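Long-range contact in serine acetyltransferase (Entamoeba histolytica, PDB 3Q1X), which probably catalyses the O-acetylation of L-serine, a step of cysteine biosynthesis: residues R101-D106 with A132-R137. Residues are numbered along the deposited sequence; the frame is centred on the assembly and turned at random.
Sequences RTLKTD and AVIVYR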
# COMPACT_ATOMS: atom_id res chain seq x y z
N ARG A 101 -3.26 -27.59 -4.39
CA ARG A 101 -1.99 -28.20 -4.82
C ARG A 101 -1.02 -27.13 -5.35
O ARG A 101 0.16 -27.12 -4.99
CB ARG A 101 -2.25 -29.29 -5.87
CG ARG A 101 -2.96 -30.51 -5.28
CD ARG A 101 -3.15 -31.66 -6.27
NE ARG A 101 -4.22 -31.43 -7.25
CZ ARG A 101 -5.46 -31.90 -7.16
NH1 ARG A 101 -5.84 -32.66 -6.14
NH2 ARG A 101 -6.34 -31.61 -8.11
N THR A 102 -1.53 -26.20 -6.16
CA THR A 102 -0.67 -25.16 -6.71
C THR A 102 -0.15 -24.24 -5.61
O THR A 102 1.02 -23.84 -5.65
CB THR A 102 -1.41 -24.33 -7.77
OG1 THR A 102 -1.91 -25.19 -8.79
CG2 THR A 102 -0.46 -23.31 -8.39
N LEU A 103 -1.01 -23.91 -4.65
CA LEU A 103 -0.61 -23.01 -3.56
C LEU A 103 0.50 -23.63 -2.72
O LEU A 103 1.38 -22.91 -2.22
CB LEU A 103 -1.81 -22.63 -2.70
CG LEU A 103 -2.76 -21.57 -3.28
CD1 LEU A 103 -3.96 -21.40 -2.37
CD2 LEU A 103 -2.06 -20.22 -3.49
N LYS A 104 0.49 -24.95 -2.58
CA LYS A 104 1.58 -25.64 -1.90
C LYS A 104 2.90 -25.40 -2.63
O LYS A 104 3.92 -25.12 -1.98
CB LYS A 104 1.30 -27.14 -1.77
CG LYS A 104 0.31 -27.46 -0.66
CD LYS A 104 0.01 -28.95 -0.61
CE LYS A 104 1.13 -29.73 0.05
NZ LYS A 104 0.94 -31.21 -0.08
N THR A 105 2.89 -25.51 -3.96
CA THR A 105 4.11 -25.27 -4.76
C THR A 105 4.58 -23.82 -4.65
O THR A 105 5.79 -23.56 -4.58
CB THR A 105 3.95 -25.66 -6.25
OG1 THR A 105 3.11 -24.72 -6.93
CG2 THR A 105 3.40 -27.08 -6.43
N ASP A 106 3.64 -22.87 -4.64
CA ASP A 106 3.99 -21.46 -4.41
C ASP A 106 4.72 -21.26 -3.08
O ASP A 106 5.67 -20.47 -2.98
CB ASP A 106 2.74 -20.58 -4.47
CG ASP A 106 1.98 -20.71 -5.79
OD1 ASP A 106 2.62 -20.87 -6.85
OD2 ASP A 106 0.74 -20.66 -5.76
N ALA A 132 -1.63 -12.49 -1.69
CA ALA A 132 -2.08 -12.03 -2.99
C ALA A 132 -2.37 -13.22 -3.91
O ALA A 132 -3.42 -13.27 -4.55
CB ALA A 132 -1.03 -11.15 -3.62
N VAL A 133 -1.44 -14.17 -3.96
CA VAL A 133 -1.58 -15.32 -4.86
C VAL A 133 -2.76 -16.22 -4.49
O VAL A 133 -3.41 -16.74 -5.39
CB VAL A 133 -0.25 -16.12 -5.05
CG1 VAL A 133 0.81 -15.25 -5.71
CG2 VAL A 133 0.24 -16.71 -3.77
N ILE A 134 -3.04 -16.37 -3.19
CA ILE A 134 -4.21 -17.10 -2.70
C ILE A 134 -5.50 -16.56 -3.32
O ILE A 134 -6.32 -17.31 -3.82
CB ILE A 134 -4.35 -17.00 -1.16
CG1 ILE A 134 -3.27 -17.81 -0.44
CG2 ILE A 134 -5.72 -17.47 -0.70
CD1 ILE A 134 -3.30 -17.65 1.09
N VAL A 135 -5.65 -15.24 -3.25
CA VAL A 135 -6.85 -14.60 -3.76
C VAL A 135 -6.80 -14.59 -5.29
O VAL A 135 -7.79 -14.90 -5.94
CB VAL A 135 -7.04 -13.20 -3.15
CG1 VAL A 135 -8.26 -12.52 -3.73
CG2 VAL A 135 -7.14 -13.29 -1.61
N TYR A 136 -5.63 -14.28 -5.87
CA TYR A 136 -5.50 -14.31 -7.33
C TYR A 136 -5.95 -15.64 -7.97
O TYR A 136 -6.62 -15.64 -9.01
CB TYR A 136 -4.06 -14.02 -7.80
CG TYR A 136 -3.81 -14.62 -9.17
CD1 TYR A 136 -4.29 -14.00 -10.33
CD2 TYR A 136 -3.18 -15.86 -9.30
CE1 TYR A 136 -4.11 -14.60 -11.59
CE2 TYR A 136 -3.00 -16.46 -10.55
CZ TYR A 136 -3.47 -15.83 -11.68
OH TYR A 136 -3.29 -16.43 -12.91
N ARG A 137 -5.60 -16.76 -7.35
CA ARG A 137 -5.87 -18.04 -7.98
C ARG A 137 -7.37 -18.30 -8.06
O ARG A 137 -7.86 -18.94 -9.01
CB ARG A 137 -5.09 -19.17 -7.30
CG ARG A 137 -3.58 -19.02 -7.56
CD ARG A 137 -2.83 -20.35 -7.53
NE ARG A 137 -1.38 -20.16 -7.65
CZ ARG A 137 -0.74 -19.96 -8.80
NH1 ARG A 137 -1.41 -19.94 -9.95
NH2 ARG A 137 0.57 -19.79 -8.79
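Two antiparallel helices of the helical domain, 82-113 and 128-144, are pinned together here by a buried Asp106-Arg137 salt bridge, close to where that domain meets the first turns of the left-handed beta-helix. The N-to-C directions of the two short segments lie 155° apart, and their axes come within 10.7 Å. Arg137 comes from the second helix with its chain extended from CG to NE and meets Asp106 tip to tip, gripping it side-on: NE donates to the syn lone pair of Asp106 OD2 at 2.9 Å, and NH2 donates to Asp106 OD1 at 3.0 Å. The NE bond is the straighter of the two, at 153°, while OD1 sits tilted from the guanidinium plane; a weak third bond runs from NH2 to OD2. Carboxylate and guanidinium planes lie only 16° apart. Over one guanidinium face sits the methyl of Thr102, CG2, anti to its own backbone N and 3.4 Å from Arg137 CZ; Thr102 OG1 instead bonds back to Ser98 O in its own helix. Beside this polar pair, Leu103 reaches across with CD2, which rests 3.9 Å from Ile134 CA and 4.2 Å from Val133 CG2, while its side chain crosses that of Ile134 at about a right angle. Further polar partners come from the beta-helix side: Arg137 NH1 bonds to Ile172 O, NH2 also to Lys173 O, and Asp106 OD1 accepts from Phe176 N. Paired acid and base thus probably offset much of each other's charge in a buried setting, and the nearly coplanar two-point grip, with backbone carbonyls taking further guanidinium N-H groups, should restrict rotation of the guanidinium and tie both helices to the start of the beta-helix.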